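Local atomic coordinates of Exo-arabinanase (Penicillium chrysogenum, PDB entry 3A72), a protein that hydrolyses alpha-1,5-linked L-arabinan from the chain end, probably releasing arabinobiose, in the manner of an exo-acting glycoside hydrolase. Residues L6-I11 with R343-V348; D115-A120 with W128-H133. All blocks are in the same frame, centred on the assembly; numbering follows the deposited sequence.

Interaction 1: L6-I11 with R343-V348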
loop_
_atom_site.group_PDB
_atom_site.type_symbol
_atom_site.label_atom_id
_atom_site.label_comp_id
_atom_site.label_asym_id
_atom_site.label_seq_id
_atom_site.Cartn_x
_atom_site.Cartn_y
_atom_site.Cartn_z
ATOM N N LEU A 6 -7.011 -2.845 -20.572
ATOM C CA LEU A 6 -7.931 -1.767 -20.325
ATOM C C LEU A 6 -7.121 -0.510 -20.007
ATOM O O LEU A 6 -6.091 -0.623 -19.347
ATOM C CB LEU A 6 -8.847 -2.066 -19.108
ATOM C CG LEU A 6 -9.787 -3.236 -19.246
ATOM C CD1 LEU A 6 -10.436 -3.538 -17.876
ATOM C CD2 LEU A 6 -10.863 -2.981 -20.290
ATOM N N THR A 7 -7.605 0.650 -20.405
ATOM C CA THR A 7 -6.875 1.862 -20.141
ATOM C C THR A 7 -7.772 2.893 -19.514
ATOM O O THR A 7 -8.808 3.286 -20.077
ATOM C CB THR A 7 -6.246 2.431 -21.433
ATOM O OG1 THR A 7 -5.266 1.454 -21.855
ATOM C CG2 THR A 7 -5.593 3.785 -21.214
ATOM N N ASN A 8 -7.384 3.354 -18.318
ATOM C CA ASN A 8 -7.968 4.517 -17.686
ATOM C C ASN A 8 -9.458 4.392 -17.427
ATOM O O ASN A 8 -10.214 5.359 -17.626
ATOM C CB ASN A 8 -7.670 5.796 -18.498
ATOM C CG ASN A 8 -7.911 7.035 -17.695
ATOM O OD1 ASN A 8 -7.766 7.047 -16.471
ATOM N ND2 ASN A 8 -8.278 8.094 -18.424
ATOM N N VAL A 9 -9.882 3.220 -16.956
ATOM C CA VAL A 9 -11.281 2.990 -16.588
ATOM C C VAL A 9 -11.583 3.743 -15.315
ATOM O O VAL A 9 -10.840 3.639 -14.345
ATOM C CB VAL A 9 -11.581 1.520 -16.424
ATOM C CG1 VAL A 9 -12.985 1.285 -15.959
ATOM C CG2 VAL A 9 -11.297 0.751 -17.712
ATOM N N THR A 10 -12.688 4.484 -15.280
ATOM C CA THR A 10 -13.092 5.170 -14.061
ATOM C C THR A 10 -13.763 4.233 -13.066
ATOM O O THR A 10 -14.771 3.591 -13.377
ATOM C CB THR A 10 -14.108 6.246 -14.355
ATOM O OG1 THR A 10 -13.635 7.073 -15.327
ATOM C CG2 THR A 10 -14.362 7.117 -13.138
ATOM N N ILE A 11 -13.205 4.143 -11.889
ATOM C CA ILE A 11 -13.852 3.446 -10.799
ATOM C C ILE A 11 -14.792 4.382 -10.052
ATOM O O ILE A 11 -15.932 4.035 -9.748
ATOM C CB ILE A 11 -12.806 2.849 -9.801
ATOM C CG1 ILE A 11 -11.857 1.888 -10.530
ATOM C CG2 ILE A 11 -13.532 2.206 -8.631
ATOM C CD1 ILE A 11 -10.867 1.179 -9.644
ATOM N N ARG A 343 -9.424 11.506 -9.443
ATOM C CA ARG A 343 -10.412 10.454 -9.603
ATOM C C ARG A 343 -9.725 9.134 -9.374
ATOM O O ARG A 343 -8.492 9.057 -9.391
ATOM C CB ARG A 343 -11.105 10.516 -10.991
ATOM C CG ARG A 343 -10.099 10.483 -12.126
ATOM C CD ARG A 343 -10.842 10.646 -13.456
ATOM N NE ARG A 343 -11.181 9.485 -14.179
ATOM C CZ ARG A 343 -10.305 8.722 -14.836
ATOM N NH1 ARG A 343 -9.028 9.111 -14.726
ATOM N NH2 ARG A 343 -10.454 7.674 -15.575
ATOM N N VAL A 344 -10.521 8.090 -9.191
ATOM C CA VAL A 344 -10.005 6.744 -9.020
ATOM C C VAL A 344 -10.173 6.020 -10.337
ATOM O O VAL A 344 -11.287 5.914 -10.850
ATOM C CB VAL A 344 -10.728 5.997 -7.880
ATOM C CG1 VAL A 344 -10.028 4.667 -7.663
ATOM C CG2 VAL A 344 -10.759 6.833 -6.617
ATOM N N SER A 345 -9.059 5.530 -10.893
ATOM C CA SER A 345 -9.047 4.877 -12.197
ATOM C C SER A 345 -8.163 3.636 -12.146
ATOM O O SER A 345 -7.329 3.449 -11.258
ATOM C CB SER A 345 -8.616 5.830 -13.287
ATOM O OG SER A 345 -7.284 6.217 -13.164
ATOM N N VAL A 346 -8.308 2.815 -13.192
ATOM C CA VAL A 346 -7.525 1.617 -13.303
ATOM C C VAL A 346 -7.264 1.278 -14.772
ATOM O O VAL A 346 -8.119 1.463 -15.637
ATOM C CB VAL A 346 -8.250 0.445 -12.588
ATOM C CG1 VAL A 346 -9.582 0.116 -13.231
ATOM C CG2 VAL A 346 -7.384 -0.792 -12.487
ATOM N N SER A 347 -6.037 0.780 -14.998
ATOM C CA SER A 347 -5.665 0.165 -16.271
ATOM C C SER A 347 -5.249 -1.283 -16.001
ATOM O O SER A 347 -4.826 -1.612 -14.902
ATOM C CB SER A 347 -4.544 0.931 -16.935
ATOM O OG SER A 347 -4.891 2.280 -17.206
ATOM N N VAL A 348 -5.369 -2.110 -17.047
ATOM C CA VAL A 348 -4.907 -3.490 -17.005
ATOM C C VAL A 348 -3.976 -3.674 -18.173
ATOM O O VAL A 348 -4.326 -3.351 -19.314
ATOM C CB VAL A 348 -6.088 -4.484 -17.050
ATOM C CG1 VAL A 348 -5.567 -5.922 -17.049
ATOM C CG2 VAL A 348 -7.007 -4.279 -15.862
HETATM O O HOH W 1 -14.052 10.222 -14.928
#
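Leu-6 and Val-348 lie side by side and open an antiparallel pairing in which the N-terminal strand adds itself to the last strand of the chain, the Velcro closure of a six-bladed propeller. Two backbone bonds link this pair, and Leu-6 CD1 rests 4.0 Å from Val-348 CG2. Val-9, Val-346, Ile-11 and Val-344 carry the apolar packing onward; Ile-11 CB meets Val-344 CG1 at 3.9 Å, while Ile-11 CG1 and CD1 come across Val-346 CG1. Trp-64 and Trp-40 press on this tightly packed side.

Asn-8 interrupts the pairing. It shares Val-346 as partner with Val-9, a G1 beta bulge: Val-9 N binds Val-346 O at 2.8 Å, whereas Asn-8 N turns to Ser-347 OG at 2.9 Å. Glu-310 holds that hydroxyl and the one of Ser-345.

The other side is looser, polar and in part exposed. Here the Arg-343 chain bends at chi3 (-96°), and its guanidinium meets the Asn-8 amide nearly perpendicularly, their planes 82° apart. NH1 and NH2 of Arg-343 both grip Asn-8 OD1, at 3.0 and 2.9 Å; OD1 lies in the guanidinium plane, although NH2 stands well above the amide plane. Arg-343 NH2 also donates to Thr-10 OG1 at 3.2 Å, and a water bonded to that oxygen also accepts a weak bond from Arg-343 NE. The chemistry implies a closure with two kinds of fastening: hydrocarbon against aromatic cover within, and beside solvent a cationic clasp on neutral oxygens, tying Asn-8 of the bulge to Thr-10.

Interaction 2: D115-A120 with W128-H133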
loop_
_atom_site.group_PDB
_atom_site.type_symbol
_atom_site.label_atom_id
_atom_site.label_comp_id
_atom_site.label_asym_id
_atom_site.label_seq_id
_atom_site.Cartn_x
_atom_site.Cartn_y
_atom_site.Cartn_z
ATOM N N ASP A 115 -4.709 6.228 14.431
ATOM C CA ASP A 115 -5.027 4.948 15.031
ATOM C C ASP A 115 -5.267 3.950 13.910
ATOM O O ASP A 115 -6.327 3.972 13.255
ATOM C CB ASP A 115 -6.237 5.072 15.930
ATOM C CG ASP A 115 -6.644 3.859 16.658
ATOM O OD1 ASP A 115 -6.012 2.806 16.613
ATOM O OD2 ASP A 115 -7.700 3.944 17.398
ATOM N N ILE A 116 -4.290 3.095 13.665
ATOM C CA ILE A 116 -4.413 2.042 12.649
ATOM C C ILE A 116 -5.248 0.943 13.255
ATOM O O ILE A 116 -4.818 0.287 14.237
ATOM C CB ILE A 116 -3.050 1.539 12.174
ATOM C CG1 ILE A 116 -2.249 2.651 11.531
ATOM C CG2 ILE A 116 -3.245 0.364 11.235
ATOM C CD1 ILE A 116 -0.794 2.284 11.273
ATOM N N VAL A 117 -6.427 0.756 12.689
ATOM C CA VAL A 117 -7.434 -0.213 13.136
ATOM C C VAL A 117 -7.610 -1.292 12.069
ATOM O O VAL A 117 -7.314 -1.089 10.890
ATOM C CB VAL A 117 -8.742 0.484 13.467
ATOM C CG1 VAL A 117 -8.578 1.395 14.688
ATOM C CG2 VAL A 117 -9.360 1.212 12.285
ATOM N N LEU A 118 -8.098 -2.434 12.516
ATOM C CA LEU A 118 -8.312 -3.621 11.716
ATOM C C LEU A 118 -9.791 -4.021 11.754
ATOM O O LEU A 118 -10.327 -4.253 12.840
ATOM C CB LEU A 118 -7.422 -4.798 12.201
ATOM C CG LEU A 118 -7.427 -6.015 11.302
ATOM C CD1 LEU A 118 -6.746 -5.754 10.003
ATOM C CD2 LEU A 118 -6.795 -7.185 12.051
ATOM N N TYR A 119 -10.403 -4.117 10.581
ATOM C CA TYR A 119 -11.759 -4.582 10.341
ATOM C C TYR A 119 -11.695 -5.873 9.524
ATOM O O TYR A 119 -10.790 -6.114 8.735
ATOM C CB TYR A 119 -12.573 -3.507 9.557
ATOM C CG TYR A 119 -13.111 -2.451 10.501
ATOM C CD1 TYR A 119 -14.429 -2.461 10.890
ATOM C CD2 TYR A 119 -12.303 -1.455 11.041
ATOM C CE1 TYR A 119 -14.943 -1.520 11.752
ATOM C CE2 TYR A 119 -12.774 -0.522 11.936
ATOM C CZ TYR A 119 -14.103 -0.550 12.294
ATOM O OH TYR A 119 -14.530 0.384 13.229
ATOM N N ALA A 120 -12.715 -6.728 9.705
ATOM C CA ALA A 120 -12.797 -7.998 8.987
ATOM C C ALA A 120 -14.187 -8.183 8.408
ATOM O O ALA A 120 -15.219 -7.808 9.005
ATOM C CB ALA A 120 -12.491 -9.151 9.898
ATOM N N TRP A 128 -18.852 -5.790 7.592
ATOM C CA TRP A 128 -17.567 -5.573 8.289
ATOM C C TRP A 128 -17.808 -5.509 9.783
ATOM O O TRP A 128 -18.826 -4.971 10.257
ATOM C CB TRP A 128 -16.935 -4.229 7.863
ATOM C CG TRP A 128 -16.665 -4.179 6.400
ATOM C CD1 TRP A 128 -17.484 -3.724 5.412
ATOM C CD2 TRP A 128 -15.492 -4.627 5.763
ATOM N NE1 TRP A 128 -16.812 -3.883 4.232
ATOM C CE2 TRP A 128 -15.602 -4.421 4.381
ATOM C CE3 TRP A 128 -14.270 -5.176 6.238
ATOM C CZ2 TRP A 128 -14.597 -4.763 3.502
ATOM C CZ3 TRP A 128 -13.273 -5.506 5.358
ATOM C CH2 TRP A 128 -13.424 -5.286 3.981
ATOM N N ASP A 129 -16.802 -5.963 10.521
ATOM C CA ASP A 129 -16.782 -5.836 11.964
ATOM C C ASP A 129 -15.377 -5.406 12.416
ATOM O O ASP A 129 -14.363 -5.864 11.899
ATOM C CB ASP A 129 -17.090 -7.150 12.667
ATOM C CG ASP A 129 -18.570 -7.432 12.556
ATOM O OD1 ASP A 129 -19.376 -6.818 13.312
ATOM O OD2 ASP A 129 -18.907 -8.250 11.677
ATOM N N PHE A 130 -15.352 -4.552 13.422
ATOM C CA PHE A 130 -14.081 -4.154 14.067
ATOM C C PHE A 130 -13.449 -5.374 14.732
ATOM O O PHE A 130 -14.147 -6.110 15.426
ATOM C CB PHE A 130 -14.344 -3.048 15.084
ATOM C CG PHE A 130 -13.137 -2.719 15.953
ATOM C CD1 PHE A 130 -12.098 -2.008 15.467
ATOM C CD2 PHE A 130 -13.088 -3.143 17.260
ATOM C CE1 PHE A 130 -11.000 -1.757 16.238
ATOM C CE2 PHE A 130 -11.988 -2.884 18.051
ATOM C CZ PHE A 130 -10.923 -2.176 17.543
ATOM N N VAL A 131 -12.141 -5.521 14.579
ATOM C CA VAL A 131 -11.381 -6.577 15.236
ATOM C C VAL A 131 -10.447 -6.047 16.290
ATOM O O VAL A 131 -10.512 -6.512 17.455
ATOM C CB VAL A 131 -10.604 -7.446 14.199
ATOM C CG1 VAL A 131 -9.898 -8.554 14.939
ATOM C CG2 VAL A 131 -11.521 -8.016 13.128
ATOM N N SER A 132 -9.550 -5.108 15.961
ATOM C CA SER A 132 -8.601 -4.627 16.946
ATOM C C SER A 132 -7.975 -3.305 16.480
ATOM O O SER A 132 -7.986 -2.964 15.301
ATOM C CB SER A 132 -7.537 -5.658 17.205
ATOM O OG SER A 132 -6.826 -5.853 16.039
ATOM N N HIS A 133 -7.385 -2.626 17.467
ATOM C CA HIS A 133 -6.404 -1.594 17.170
ATOM C C HIS A 133 -5.059 -2.267 16.946
ATOM O O HIS A 133 -4.680 -3.156 17.702
ATOM C CB HIS A 133 -6.212 -0.672 18.356
ATOM C CG HIS A 133 -7.439 0.077 18.739
ATOM N ND1 HIS A 133 -8.474 -0.255 19.629
ATOM C CD2 HIS A 133 -7.769 1.258 18.247
ATOM C CE1 HIS A 133 -9.376 0.744 19.630
ATOM N NE2 HIS A 133 -8.968 1.687 18.783
HETATM O O HOH W 2 -17.253 -9.548 9.975
#
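A beta hairpin joins Tyr-119 to Phe-130 and Leu-118 to Ser-132 in the outer half of one propeller blade, where strand 129-137 forms the blade's edge and strand 114-121 lies next to it. The two strands run antiparallel, and five backbone hydrogen bonds support the pairing. Leu-118 N donates to Ser-132 O at 2.8 Å. Leu-118 O takes two donors: Val-131 N at 2.8 Å and, weakly, Ser-132 N at 3.3 Å. Val-131 and Ser-132 thus share one partner, a classic beta bulge, and Ala-120 pairs with Asp-129 beyond it.

At the bulge Val-131 CG2 leans on Ala-120 CB at 3.6 Å, on the face where Leu-118 packs against Leu-101. On the other face, chi1 of 171° places Phe-130 CG anti to the backbone N, and the ring, turned by chi2 of 75°, has its edge toward the face of Tyr-119. This is a T-shaped stack, with centroids 5.7 Å apart and planes at 68°. Phe-130 CA also sits over that face, 3.8 Å from the centroid of the Tyr-119 ring, as a CH-pi contact. Beyond the stack, Val-117 CB approaches the Phe-130 rim at CE1, and Trp-128 CE3 touches Tyr-119 CB.

The polar ends of this aromatic cluster are anchored outside the hairpin: Trp-128 NE1 bonds to Ser-68 on strand 65-70, the last strand of the preceding blade, and Tyr-119 OH to Thr-73 just after that strand. At the turn end a water donates to both Ala-120 O and Asp-129 OD2. The chemistry implies that the stack of Tyr-119 and Phe-130 is a main part of the packing on its face of the hairpin, while the tyrosine hydroxyl and the indole N-H tie that face to its neighbours.

From the N terminus, the chain lays down strand 6-10 first and leaves it waiting for a partner from its far end. It then builds blade after blade, each a four-stranded antiparallel sheet. Interaction 2 closes a short loop within the second of these, as strand 114-121 turns back into 129-137. Interaction 1 closes a far longer circuit, spanning nearly the whole chain: strand 344-350 returns beside 6-10, so the ring of six blades is sealed. Interaction 2 is therefore nested inside interaction 1 without crossing it. Their centres are 28 Å apart and they do not touch; one joins the two chain ends, the other neighbouring strands of a single blade.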